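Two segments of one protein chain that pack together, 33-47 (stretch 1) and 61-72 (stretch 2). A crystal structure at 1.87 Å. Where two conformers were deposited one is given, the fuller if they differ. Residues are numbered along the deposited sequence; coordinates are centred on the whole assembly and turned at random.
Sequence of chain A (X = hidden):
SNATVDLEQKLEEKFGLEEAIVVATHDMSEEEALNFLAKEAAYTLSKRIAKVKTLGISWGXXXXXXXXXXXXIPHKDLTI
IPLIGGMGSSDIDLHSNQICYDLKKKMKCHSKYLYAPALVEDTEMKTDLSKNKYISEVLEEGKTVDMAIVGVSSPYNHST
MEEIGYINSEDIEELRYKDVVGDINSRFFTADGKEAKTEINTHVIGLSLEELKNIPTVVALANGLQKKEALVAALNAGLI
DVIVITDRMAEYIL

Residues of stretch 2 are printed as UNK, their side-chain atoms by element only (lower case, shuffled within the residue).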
# COMPACT_ATOMS: atom_id res chain seq x y z
N ALA A 33 -10.49 -14.76 5.14
CA ALA A 33 -9.96 -13.77 6.06
C ALA A 33 -9.65 -12.44 5.32
O ALA A 33 -9.93 -11.35 5.83
CB ALA A 33 -8.72 -14.32 6.71
N LEU A 34 -9.05 -12.54 4.12
CA LEU A 34 -8.76 -11.33 3.32
C LEU A 34 -9.99 -10.51 3.02
O LEU A 34 -9.93 -9.27 3.16
CB LEU A 34 -8.04 -11.69 2.03
CG LEU A 34 -7.73 -10.57 1.05
CD1 LEU A 34 -6.85 -9.56 1.68
CD2 LEU A 34 -7.02 -11.14 -0.19
N ASN A 35 -11.10 -11.14 2.62
CA ASN A 35 -12.35 -10.40 2.39
C ASN A 35 -12.93 -9.73 3.66
O ASN A 35 -13.42 -8.61 3.63
CB ASN A 35 -13.43 -11.28 1.75
CG ASN A 35 -13.03 -11.72 0.34
OD1 ASN A 35 -12.53 -10.91 -0.43
ND2 ASN A 35 -13.17 -12.99 0.04
N PHE A 36 -12.86 -10.45 4.78
CA PHE A 36 -13.31 -9.95 6.03
C PHE A 36 -12.41 -8.78 6.48
O PHE A 36 -12.93 -7.74 6.94
CB PHE A 36 -13.25 -11.11 7.05
CG PHE A 36 -13.71 -10.74 8.41
CD1 PHE A 36 -14.96 -10.21 8.60
CD2 PHE A 36 -12.88 -10.88 9.48
CE1 PHE A 36 -15.38 -9.85 9.87
CE2 PHE A 36 -13.33 -10.54 10.76
CZ PHE A 36 -14.55 -10.01 10.94
N LEU A 37 -11.09 -8.93 6.33
CA LEU A 37 -10.12 -7.83 6.63
C LEU A 37 -10.45 -6.60 5.81
O LEU A 37 -10.49 -5.50 6.36
CB LEU A 37 -8.71 -8.29 6.37
CG LEU A 37 -7.58 -7.32 6.59
CD1 LEU A 37 -7.49 -6.87 8.03
CD2 LEU A 37 -6.29 -8.05 6.22
N ALA A 38 -10.76 -6.78 4.53
CA ALA A 38 -11.15 -5.64 3.69
C ALA A 38 -12.39 -4.93 4.18
O ALA A 38 -12.46 -3.67 4.18
CB ALA A 38 -11.27 -6.04 2.23
N LYS A 39 -13.38 -5.70 4.52
CA LYS A 39 -14.64 -5.18 4.99
C LYS A 39 -14.48 -4.40 6.28
O LYS A 39 -15.00 -3.25 6.45
CB LYS A 39 -15.57 -6.35 5.25
CG LYS A 39 -16.97 -5.94 5.58
CD LYS A 39 -17.89 -7.15 5.58
CE LYS A 39 -19.32 -6.71 5.30
NZ LYS A 39 -19.45 -6.54 3.82
N GLU A 40 -13.71 -4.97 7.19
CA GLU A 40 -13.49 -4.28 8.48
C GLU A 40 -12.55 -3.10 8.38
O GLU A 40 -12.77 -2.08 9.11
CB GLU A 40 -13.03 -5.27 9.53
CG GLU A 40 -14.18 -6.26 9.81
CD GLU A 40 -15.47 -5.59 10.34
OE1 GLU A 40 -15.36 -4.63 11.11
OE2 GLU A 40 -16.58 -5.99 9.93
N ALA A 41 -11.59 -3.17 7.45
CA ALA A 41 -10.76 -2.04 7.17
C ALA A 41 -11.55 -0.91 6.61
O ALA A 41 -11.32 0.25 7.02
CB ALA A 41 -9.61 -2.39 6.24
N ALA A 42 -12.47 -1.20 5.69
CA ALA A 42 -13.27 -0.14 5.14
C ALA A 42 -14.08 0.56 6.25
O ALA A 42 -14.19 1.79 6.27
CB ALA A 42 -14.16 -0.66 4.07
N TYR A 43 -14.65 -0.23 7.12
CA TYR A 43 -15.51 0.30 8.18
C TYR A 43 -14.71 1.17 9.11
O TYR A 43 -15.08 2.34 9.34
CB TYR A 43 -16.19 -0.81 8.94
CG TYR A 43 -16.91 -0.34 10.19
CD1 TYR A 43 -18.00 0.53 10.12
CD2 TYR A 43 -16.46 -0.73 11.40
CE1 TYR A 43 -18.64 0.99 11.26
CE2 TYR A 43 -17.08 -0.30 12.54
CZ TYR A 43 -18.18 0.56 12.48
OH TYR A 43 -18.77 0.97 13.68
N THR A 44 -13.60 0.67 9.62
CA THR A 44 -12.83 1.41 10.56
C THR A 44 -12.08 2.58 9.97
O THR A 44 -12.08 3.70 10.56
CB THR A 44 -11.84 0.53 11.28
OG1 THR A 44 -12.59 -0.44 12.02
CG2 THR A 44 -11.01 1.36 12.25
N LEU A 45 -11.50 2.39 8.78
CA LEU A 45 -10.75 3.47 8.17
C LEU A 45 -11.61 4.59 7.60
O LEU A 45 -11.13 5.73 7.57
CB LEU A 45 -9.77 2.96 7.13
CG LEU A 45 -8.68 1.98 7.63
CD1 LEU A 45 -7.86 1.51 6.43
CD2 LEU A 45 -7.72 2.54 8.69
N SER A 46 -12.88 4.32 7.27
CA SER A 46 -13.79 5.38 6.80
C SER A 46 -13.87 6.47 7.86
O SER A 46 -13.90 7.66 7.55
CB SER A 46 -15.20 4.84 6.48
OG SER A 46 -15.74 4.29 7.65
N LYS A 47 -13.78 6.07 9.12
CA LYS A 47 -13.84 7.05 10.23
C LYS A 47 -12.62 8.00 10.34
O LYS A 47 -12.76 9.16 10.64
CB LYS A 47 -13.99 6.32 11.56
CG LYS A 47 -15.44 6.04 11.95
CD LYS A 47 -15.93 4.71 11.51
CE LYS A 47 -16.92 4.11 12.54
NZ LYS A 47 -18.26 4.72 12.36
N UNK A 61 -4.47 -6.07 -5.13
CA UNK A 61 -5.66 -6.81 -4.81
C UNK A 61 -6.26 -6.45 -3.47
O UNK A 61 -7.48 -6.39 -3.37
c UNK A 61 -5.42 -8.34 -4.86
c UNK A 61 -4.74 -10.82 -7.70
c UNK A 61 -4.77 -10.35 -6.27
c UNK A 61 -5.15 -8.86 -6.26
n UNK A 61 -4.41 -12.25 -7.82
N UNK A 62 -5.44 -6.26 -2.44
CA UNK A 62 -5.97 -5.97 -1.14
C UNK A 62 -6.67 -4.57 -1.07
O UNK A 62 -7.79 -4.40 -0.55
o UNK A 62 -4.25 -7.39 -0.08
c UNK A 62 -4.84 -6.06 -0.08
c UNK A 62 -5.38 -5.83 1.22
N UNK A 63 -6.02 -3.59 -1.62
CA UNK A 63 -6.64 -2.26 -1.74
C UNK A 63 -7.90 -2.27 -2.64
O UNK A 63 -8.85 -1.56 -2.36
c UNK A 63 -5.60 -1.26 -2.20
c UNK A 63 -3.36 -0.45 -1.53
c UNK A 63 -4.57 -1.10 -1.05
c UNK A 63 -6.21 0.11 -2.45
N UNK A 64 -7.89 -3.05 -3.73
CA UNK A 64 -9.09 -3.20 -4.56
C UNK A 64 -10.29 -3.72 -3.72
O UNK A 64 -11.40 -3.18 -3.76
c UNK A 64 -8.79 -4.06 -5.75
n UNK A 64 -12.87 -0.73 -6.85
c UNK A 64 -11.82 -1.26 -7.45
c UNK A 64 -10.01 -4.36 -6.59
c UNK A 64 -10.29 -3.14 -7.46
n UNK A 64 -11.26 -0.69 -8.52
n UNK A 64 -11.34 -2.37 -6.92
N UNK A 65 -10.06 -4.76 -2.91
CA UNK A 65 -11.07 -5.25 -2.02
C UNK A 65 -11.56 -4.19 -1.01
O UNK A 65 -12.76 -4.02 -0.77
c UNK A 65 -9.85 -8.95 -1.64
n UNK A 65 -11.23 -10.59 -2.91
c UNK A 65 -9.83 -10.15 -2.62
c UNK A 65 -10.55 -7.74 -2.25
c UNK A 65 -10.57 -6.53 -1.32
N UNK A 66 -10.63 -3.49 -0.39
CA UNK A 66 -10.94 -2.36 0.49
C UNK A 66 -11.87 -1.40 -0.20
O UNK A 66 -12.89 -0.97 0.34
c UNK A 66 -9.55 0.79 0.86
c UNK A 66 -10.26 1.01 3.51
c UNK A 66 -9.67 2.02 1.44
c UNK A 66 -10.04 2.12 2.77
c UNK A 66 -9.65 -1.70 0.93
c UNK A 66 -10.16 -0.24 2.92
c UNK A 66 -9.80 -0.36 1.58
N UNK A 67 -11.49 -1.00 -1.39
CA UNK A 67 -12.33 -0.06 -2.15
C UNK A 67 -13.72 -0.59 -2.49
O UNK A 67 -14.69 0.12 -2.43
c UNK A 67 -11.59 0.43 -3.39
N UNK A 68 -13.85 -1.88 -2.79
CA UNK A 68 -15.12 -2.45 -3.11
C UNK A 68 -16.00 -2.41 -1.87
O UNK A 68 -17.23 -2.25 -2.00
n UNK A 68 -13.90 -5.26 -5.28
c UNK A 68 -14.30 -4.06 -4.96
c UNK A 68 -14.93 -3.94 -3.56
o UNK A 68 -14.17 -3.11 -5.72
N UNK A 69 -15.38 -2.61 -0.69
CA UNK A 69 -16.14 -2.67 0.57
C UNK A 69 -16.45 -1.28 1.14
O UNK A 69 -17.23 -1.14 2.11
o UNK A 69 -16.31 -6.97 1.07
c UNK A 69 -16.42 -5.79 1.45
o UNK A 69 -17.47 -5.30 1.92
c UNK A 69 -15.18 -4.96 1.27
c UNK A 69 -15.38 -3.48 1.62
N UNK A 70 -15.83 -0.25 0.60
CA UNK A 70 -15.93 1.08 1.15
C UNK A 70 -17.35 1.63 1.09
O UNK A 70 -18.09 1.39 0.10
c UNK A 70 -13.93 5.41 2.73
c UNK A 70 -13.57 3.11 2.17
c UNK A 70 -14.57 3.20 1.19
c UNK A 70 -13.27 4.20 2.94
c UNK A 70 -15.24 4.40 1.02
c UNK A 70 -14.95 5.50 1.79
c UNK A 70 -14.93 2.00 0.42
N UNK A 71 -17.78 2.35 2.14
CA UNK A 71 -19.17 2.79 2.20
C UNK A 71 -19.44 4.01 1.33
O UNK A 71 -18.51 4.66 0.80
c UNK A 71 -18.02 3.67 4.07
c UNK A 71 -19.37 3.13 3.70
c UNK A 71 -17.11 2.61 3.43
N UNK A 72 -20.73 4.34 1.16
CA UNK A 72 -21.10 5.49 0.34
C UNK A 72 -21.39 6.73 1.16
O UNK A 72 -22.45 7.30 1.09
c UNK A 72 -21.63 3.34 -3.74
c UNK A 72 -21.86 1.74 -1.98
c UNK A 72 -21.61 2.04 -3.29
c UNK A 72 -22.34 5.17 -0.51
c UNK A 72 -22.08 2.76 -1.07
c UNK A 72 -22.10 4.06 -1.50
c UNK A 72 -21.88 4.34 -2.83
O HOH W 1 -13.76 -7.78 -0.56

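Position 61 carries four carbons in an unbranched row ending in nitrogen, and its end leads away from stretch 1; this is Lys61. At 62 a single carbon bears one oxygen and one carbon, and the oxygen lies 3.8 Å from Leu34 CD1: Thr62, whose OG1 that oxygen is. Position 63 has four carbons, forked at the first, with one arm two carbons long. It is Ile63, and its CA-to-CB bond points away from the partner helix.

Position 64 shows three carbons, a nitrogen, then a carbon carrying two more nitrogens, the guanidinium of Arg64, out of reach of stretch 1. Position 65 again has four carbons in a row and a terminal nitrogen, but here the CA-to-CB bond points toward stretch 1. The nitrogen stands 2.8 Å from Asn35 OD1, so Lys65 NZ donates a hydrogen bond to that oxygen. Its aliphatic part packs as well: Lys65 CD is 3.8 Å from Leu34 CG, and Lys65 CB is 3.7 Å from Ala38 CB.

At 66 one carbon leads to a six-carbon ring without a hydroxyl, hence Phe66. The ring sits among Ala38, Ala41, Ala42 and Leu45 as a knob in a hole. Phe66 CE1 lies 3.6 Å from Ala42 CA and 3.8 Å from Leu45 CD1, while Ala41 O meets the ring at its edge. Position 67, with one carbon, is Ala67, directed away. Position 68 has two carbons, the second carrying an oxygen and a nitrogen: Asn68, whose OD1 accepts a hydrogen bond from Arg64 NH1 at 2.9 Å.

Position 69 has three carbons, the third bearing two oxygens. It is Glu69, a second knob, among Asn35, Ala38, Lys39 and Ala42. Lys39 NZ to Glu69 OE1 is 3.0 Å, a hydrogen-bonded salt bridge. At 70 a carbon and a six-carbon ring give Phe70, with CZ 4.0 Å from Ser46 CB. Three carbons closing onto the backbone nitrogen at 71 define Pro71, whose CG is 3.9 Å from Ser46 CB. Position 72, another carbon plus six-carbon ring, is Phe72, out of reach.

The helix axes approach to 7.9 Å at a crossing angle of -56°. The short side chains of Ala38 and Ala42 accompany this closeness: the CA atoms of Ala38 and Phe66 are 4.6 Å apart. Phe66 supplies apolar packing, while Lys65 and Glu69 add polar links. Water 1 joins the latter to Asn35, donating to Glu69 OE2 at 3.1 Å and weakly to Asn35 OD1 at 3.4 Å. Together the stretches bury 667 Å².

Stretch 2, residues 61-72: KTIRKFANEFPF
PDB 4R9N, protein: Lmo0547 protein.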